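Local coordinates for protein putative glycosyltransferase (GalT1) (Streptococcus parasanguinis, PDB 4PHR) that is one domain of a probable glycosyltransferase, a GT-D-fold part that binds UDP and manganese, at residues L9-V14 against L76-S81; R85-R91 against I124-D128. All coordinates share one frame; numbering follows the deposited sequence.

Overall arrangement
Interaction 1 joins the loop between helices 2-9 and 17-27 to the loop that leaves strand 72-76, the middle strand of the three-stranded parallel sheet. Interaction 2 follows it along the chain: residues 85-91, which lead into helix 88-100, meet the loop between strand 115-116 and helix 132-140. The two centres lie about 16 Å apart, and the contacts touch, because Arg-85 and Tyr-86 of the second reach back to Asp-78 of the first. Together they tie the N-terminal loop and the 124-128 loop to the chain running from strand 72-76 to helix 88-100; the side chains of Pro-77 and Asp-125 each lie about 9 Å from the manganese.

Interaction 1 (L9-V14 against L76-S81); sequences LSEIKV and LPDVFS
Ser-81 OG and Ile-12 O are joined by a water that sits 2.6 Å from Ser-81 OG and donates to Ile-12 O. A second water links the loops further along, donating both to Val-14 O and to Asp-78 OD1, 2.8 Å from Asp-78 OD1. The other carboxylate oxygen, OD2, takes a salt bridge from Arg-85, so both oxygens of the acid are gripped. Its CG stands anti to the backbone N (chi1 -176°), and the side chain lies obliquely against Val-14, whose CG1 rests 3.7 Å from Asp-78 CB.

Inward from the waters the contact is apolar, and Phe-80 is its centre. The ring is sandwiched. Ile-12 places CD1 over the middle of one face, 3.9 Å from the centroid of the Phe-80 ring and 12° off its normal, a CH-pi contact, while Val-79 CG2 covers the opposite face from within the same loop. With CG1 anti to its carbonyl carbon (chi1 -64°), Ile-12 can lay CD1 on the ring and still turn CG2 to Leu-76, 4.0 Å from Leu-76 CD2. Val-14 CG2 comes in at the ring edge. Leu-9, which opens the type I turn that ends at Ile-12, touches Phe-80 CD1 with its CB at 4.0 Å. Outside the two loops, Tyr-105 meets the ring edge-to-face and Phe-98 of helix 88-100 also packs on it.

No direct hydrogen bond crosses between 9-14 and 76-81. The N-terminal loop is therefore held to the strand exit by apolar burial around one aromatic ring and by two water bridges, with the charge of Asp-78 answered by Arg-85, an arrangement that probably leaves the acid ionised.

Interaction 2 (R85-R91 against I124-D128); sequences RYNQNAR and IDLID
Arg-85 O receives Ile-127 N at 3.0 Å in a nearly straight bond, 173° at the hydrogen, with the donor tilted from the carbonyl plane. The same oxygen accepts from a water that in turn takes Asp-128 N, so it serves Ile-127 N directly and Asp-128 N through the water. Two residues on, Asn-87 N donates to Asp-125 O at 2.9 Å, and Tyr-86 CA-H adds a CH...O contact to that carbonyl. The carbonyls of Ile-124 and Leu-126 both accept from Lys-129 NZ.

Tyr-86 O is bound from its own segment by Arg-91 NH1, 2.8 Å away. Bent at chi3 (-53°), the arginine folds back to reach it, and Ile-127 CD1 meets the edge of the guanidinium. Tyr-86 OH bonds to Asp-78 O, while Leu-126 CD2 lies 3.7 Å from Tyr-86 CE1. Ala-90 CB packs on the Asp-125 carboxyl, 3.8 Å from Asp-125 CG. The guanidinium of Arg-85 turns away to Ser-81 O and Asn-82 O.

The two backbone bonds flank Tyr-86 and Leu-126, a non-hydrogen-bonded pair, and Asn-87 stands at the N-cap position of helix 88-100. This is an isolated antiparallel bridge that leads straight into a helix N-cap, a few residues from the UDP-binding Arg-121.

Interaction 1 (L9-V14 against L76-S81)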
loop_
_atom_site.group_PDB
_atom_site.type_symbol
_atom_site.label_atom_id
_atom_site.label_comp_id
_atom_site.label_asym_id
_atom_site.label_seq_id
_atom_site.Cartn_x
_atom_site.Cartn_y
_atom_site.Cartn_z
ATOM N N LEU A 9 -17.927 15.295 3.266
ATOM C CA LEU A 9 -16.700 14.507 3.235
ATOM C C LEU A 9 -15.676 15.064 2.244
ATOM O O LEU A 9 -14.491 14.756 2.329
ATOM C CB LEU A 9 -17.013 13.037 2.939
ATOM C CG LEU A 9 -17.652 12.290 4.112
ATOM C CD1 LEU A 9 -18.310 11.012 3.641
ATOM C CD2 LEU A 9 -16.612 12.012 5.187
ATOM N N SER A 10 -16.129 15.893 1.306
ATOM C CA SER A 10 -15.210 16.488 0.338
ATOM C C SER A 10 -14.328 17.560 0.978
ATOM O O SER A 10 -13.455 18.127 0.325
ATOM C CB SER A 10 -15.951 17.020 -0.896
ATOM O OG SER A 10 -16.689 18.192 -0.606
ATOM N N GLU A 11 -14.545 17.826 2.263
ATOM C CA GLU A 11 -13.633 18.670 3.027
ATOM C C GLU A 11 -12.292 17.976 3.266
ATOM O O GLU A 11 -11.282 18.633 3.536
ATOM C CB GLU A 11 -14.274 19.072 4.359
ATOM C CG GLU A 11 -13.500 20.124 5.135
ATOM C CD GLU A 11 -14.321 20.751 6.250
ATOM O OE1 GLU A 11 -13.922 21.827 6.753
ATOM O OE2 GLU A 11 -15.364 20.171 6.625
ATOM N N ILE A 12 -12.274 16.651 3.169
ATOM C CA ILE A 12 -11.023 15.914 3.321
ATOM C C ILE A 12 -10.153 16.178 2.095
ATOM O O ILE A 12 -10.609 16.065 0.950
ATOM C CB ILE A 12 -11.257 14.397 3.520
ATOM C CG1 ILE A 12 -12.015 14.141 4.827
ATOM C CG2 ILE A 12 -9.927 13.652 3.547
ATOM C CD1 ILE A 12 -12.506 12.706 4.996
ATOM N N LYS A 13 -8.903 16.542 2.335
ATOM C CA LYS A 13 -8.020 16.951 1.258
ATOM C C LYS A 13 -6.887 15.961 1.064
ATOM O O LYS A 13 -6.021 15.810 1.923
ATOM C CB LYS A 13 -7.464 18.347 1.537
ATOM C CG LYS A 13 -8.543 19.419 1.483
ATOM C CD LYS A 13 -8.050 20.773 1.964
ATOM C CE LYS A 13 -7.922 20.802 3.480
ATOM N NZ LYS A 13 -9.232 20.537 4.156
ATOM N N VAL A 14 -6.903 15.290 -0.081
ATOM C CA VAL A 14 -5.891 14.304 -0.417
ATOM C C VAL A 14 -5.028 14.825 -1.565
ATOM O O VAL A 14 -5.553 15.348 -2.551
ATOM C CB VAL A 14 -6.563 12.981 -0.847
ATOM C CG1 VAL A 14 -5.539 11.995 -1.385
ATOM C CG2 VAL A 14 -7.346 12.378 0.312
ATOM N N LEU A 76 -4.874 8.557 2.600
ATOM C CA LEU A 76 -6.255 8.075 2.559
ATOM C C LEU A 76 -6.663 7.808 1.116
ATOM O O LEU A 76 -6.026 8.298 0.185
ATOM C CB LEU A 76 -7.191 9.147 3.107
ATOM C CG LEU A 76 -7.512 9.125 4.600
ATOM C CD1 LEU A 76 -6.366 8.665 5.450
ATOM C CD2 LEU A 76 -8.036 10.501 5.039
ATOM N N PRO A 77 -7.740 7.041 0.917
ATOM C CA PRO A 77 -8.221 6.857 -0.453
ATOM C C PRO A 77 -8.563 8.203 -1.100
ATOM O O PRO A 77 -9.184 9.060 -0.474
ATOM C CB PRO A 77 -9.476 5.987 -0.266
ATOM C CG PRO A 77 -9.263 5.278 1.069
ATOM C CD PRO A 77 -8.574 6.329 1.902
ATOM N N ASP A 78 -8.171 8.381 -2.353
ATOM C CA ASP A 78 -8.341 9.672 -3.013
ATOM C C ASP A 78 -9.698 9.682 -3.706
ATOM O O ASP A 78 -9.788 9.578 -4.926
ATOM C CB ASP A 78 -7.185 9.909 -3.996
ATOM C CG ASP A 78 -7.232 11.273 -4.647
ATOM O OD1 ASP A 78 -8.104 12.090 -4.288
ATOM O OD2 ASP A 78 -6.377 11.528 -5.523
ATOM N N VAL A 79 -10.755 9.792 -2.908
ATOM C CA VAL A 79 -12.113 9.566 -3.394
ATOM C C VAL A 79 -13.092 10.631 -2.920
ATOM O O VAL A 79 -14.296 10.542 -3.178
ATOM C CB VAL A 79 -12.644 8.185 -2.946
ATOM C CG1 VAL A 79 -11.778 7.068 -3.504
ATOM C CG2 VAL A 79 -12.722 8.101 -1.432
ATOM N N PHE A 80 -12.573 11.639 -2.231
ATOM C CA PHE A 80 -13.425 12.647 -1.611
ATOM C C PHE A 80 -13.710 13.825 -2.530
ATOM O O PHE A 80 -14.691 14.543 -2.343
ATOM C CB PHE A 80 -12.824 13.071 -0.272
ATOM C CG PHE A 80 -12.674 11.922 0.676
ATOM C CD1 PHE A 80 -13.792 11.362 1.277
ATOM C CD2 PHE A 80 -11.433 11.376 0.931
ATOM C CE1 PHE A 80 -13.667 10.291 2.128
ATOM C CE2 PHE A 80 -11.304 10.295 1.782
ATOM C CZ PHE A 80 -12.420 9.756 2.381
ATOM N N SER A 81 -12.863 13.999 -3.534
ATOM C CA SER A 81 -13.118 14.950 -4.609
ATOM C C SER A 81 -12.727 14.307 -5.935
ATOM O O SER A 81 -11.902 13.391 -5.976
ATOM C CB SER A 81 -12.326 16.239 -4.393
ATOM O OG SER A 81 -12.857 16.988 -3.308
HETATM O O HOH W 1 -11.003 17.389 -1.583
HETATM O O HOH W 2 -7.481 14.800 -4.484
#

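Interaction 2 (R85-R91 against I124-D128)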
loop_
_atom_site.group_PDB
_atom_site.type_symbol
_atom_site.label_atom_id
_atom_site.label_comp_id
_atom_site.label_asym_id
_atom_site.label_seq_id
_atom_site.Cartn_x
_atom_site.Cartn_y
_atom_site.Cartn_z
ATOM N N ARG A 85 -12.866 10.504 -11.856
ATOM C CA ARG A 85 -11.655 9.887 -12.411
ATOM C C ARG A 85 -11.763 8.373 -12.524
ATOM O O ARG A 85 -11.008 7.744 -13.268
ATOM C CB ARG A 85 -10.450 10.184 -11.518
ATOM C CG ARG A 85 -9.917 11.591 -11.612
ATOM C CD ARG A 85 -8.878 11.826 -10.530
ATOM N NE ARG A 85 -9.494 11.951 -9.207
ATOM C CZ ARG A 85 -8.818 12.010 -8.063
ATOM N NH1 ARG A 85 -7.492 11.923 -8.066
ATOM N NH2 ARG A 85 -9.472 12.137 -6.912
ATOM N N TYR A 86 -12.671 7.788 -11.756
ATOM C CA TYR A 86 -12.685 6.341 -11.577
ATOM C C TYR A 86 -13.857 5.685 -12.290
ATOM O O TYR A 86 -14.889 6.316 -12.534
ATOM C CB TYR A 86 -12.692 5.988 -10.085
ATOM C CG TYR A 86 -11.609 6.695 -9.306
ATOM C CD1 TYR A 86 -10.271 6.382 -9.507
ATOM C CD2 TYR A 86 -11.923 7.683 -8.378
ATOM C CE1 TYR A 86 -9.273 7.032 -8.809
ATOM C CE2 TYR A 86 -10.924 8.342 -7.675
ATOM C CZ TYR A 86 -9.603 8.009 -7.896
ATOM O OH TYR A 86 -8.596 8.649 -7.208
ATOM N N ASN A 87 -13.699 4.411 -12.623
ATOM C CA ASN A 87 -14.770 3.697 -13.299
ATOM C C ASN A 87 -15.981 3.470 -12.393
ATOM O O ASN A 87 -15.916 3.621 -11.163
ATOM C CB ASN A 87 -14.272 2.392 -13.933
ATOM C CG ASN A 87 -13.748 1.405 -12.916
ATOM O OD1 ASN A 87 -14.281 1.287 -11.819
ATOM N ND2 ASN A 87 -12.697 0.680 -13.286
ATOM N N GLN A 88 -17.095 3.124 -13.020
ATOM C CA GLN A 88 -18.362 3.042 -12.317
ATOM C C GLN A 88 -18.329 2.125 -11.095
ATOM O O GLN A 88 -18.828 2.492 -10.031
ATOM C CB GLN A 88 -19.460 2.608 -13.286
ATOM C CG GLN A 88 -20.824 2.485 -12.658
ATOM C CD GLN A 88 -21.889 2.175 -13.686
ATOM O OE1 GLN A 88 -21.926 2.786 -14.753
ATOM N NE2 GLN A 88 -22.758 1.218 -13.373
ATOM N N ASN A 89 -17.749 0.934 -11.230
ATOM C CA ASN A 89 -17.714 0.030 -10.084
ATOM C C ASN A 89 -16.893 0.590 -8.924
ATOM O O ASN A 89 -17.281 0.460 -7.763
ATOM C CB ASN A 89 -17.279 -1.394 -10.468
ATOM C CG ASN A 89 -15.858 -1.468 -10.992
ATOM O OD1 ASN A 89 -15.013 -0.640 -10.666
ATOM N ND2 ASN A 89 -15.587 -2.487 -11.806
ATOM N N ALA A 90 -15.783 1.250 -9.243
ATOM C CA ALA A 90 -14.959 1.880 -8.214
ATOM C C ALA A 90 -15.678 3.046 -7.523
ATOM O O ALA A 90 -15.607 3.191 -6.303
ATOM C CB ALA A 90 -13.600 2.326 -8.790
ATOM N N ARG A 91 -16.374 3.871 -8.297
ATOM C CA ARG A 91 -17.097 5.007 -7.719
ATOM C C ARG A 91 -18.150 4.513 -6.735
ATOM O O ARG A 91 -18.297 5.054 -5.637
ATOM C CB ARG A 91 -17.751 5.874 -8.804
ATOM C CG ARG A 91 -16.747 6.513 -9.744
ATOM C CD ARG A 91 -17.368 7.649 -10.550
ATOM N NE ARG A 91 -18.590 7.262 -11.249
ATOM C CZ ARG A 91 -18.651 6.901 -12.529
ATOM N NH1 ARG A 91 -17.547 6.852 -13.263
ATOM N NH2 ARG A 91 -19.825 6.595 -13.082
ATOM N N ILE A 124 -5.659 0.516 -12.763
ATOM C CA ILE A 124 -6.810 -0.288 -13.198
ATOM C C ILE A 124 -8.179 0.374 -12.992
ATOM O O ILE A 124 -9.099 0.158 -13.787
ATOM C CB ILE A 124 -6.793 -1.719 -12.582
ATOM C CG1 ILE A 124 -7.611 -2.694 -13.441
ATOM C CG2 ILE A 124 -7.273 -1.687 -11.144
ATOM C CD1 ILE A 124 -7.012 -2.967 -14.803
ATOM N N ASP A 125 -8.312 1.188 -11.949
ATOM C CA ASP A 125 -9.602 1.807 -11.659
ATOM C C ASP A 125 -9.832 3.148 -12.356
ATOM O O ASP A 125 -10.909 3.723 -12.259
ATOM C CB ASP A 125 -9.814 1.952 -10.147
ATOM C CG ASP A 125 -10.261 0.650 -9.490
ATOM O OD1 ASP A 125 -10.690 -0.276 -10.214
ATOM O OD2 ASP A 125 -10.194 0.559 -8.249
ATOM N N LEU A 126 -8.828 3.632 -13.073
ATOM C CA LEU A 126 -8.941 4.903 -13.775
ATOM C C LEU A 126 -9.677 4.752 -15.101
ATOM O O LEU A 126 -9.449 3.800 -15.847
ATOM C CB LEU A 126 -7.559 5.488 -14.043
ATOM C CG LEU A 126 -6.726 5.876 -12.831
ATOM C CD1 LEU A 126 -5.339 6.301 -13.280
ATOM C CD2 LEU A 126 -7.417 6.985 -12.052
ATOM N N ILE A 127 -10.557 5.703 -15.396
ATOM C CA ILE A 127 -11.188 5.764 -16.705
ATOM C C ILE A 127 -10.146 6.127 -17.752
ATOM O O ILE A 127 -10.038 5.476 -18.793
ATOM C CB ILE A 127 -12.298 6.823 -16.740
ATOM C CG1 ILE A 127 -13.429 6.429 -15.792
ATOM C CG2 ILE A 127 -12.822 6.995 -18.159
ATOM C CD1 ILE A 127 -14.433 7.522 -15.562
ATOM N N ASP A 128 -9.384 7.178 -17.468
ATOM C CA ASP A 128 -8.338 7.636 -18.374
ATOM C C ASP A 128 -6.984 7.128 -17.903
ATOM O O ASP A 128 -6.440 7.595 -16.896
ATOM C CB ASP A 128 -8.340 9.163 -18.464
ATOM C CG ASP A 128 -7.272 9.696 -19.400
ATOM O OD1 ASP A 128 -6.676 8.891 -20.147
ATOM O OD2 ASP A 128 -7.039 10.924 -19.396
HETATM O O HOH W 3 -9.584 8.861 -15.254
#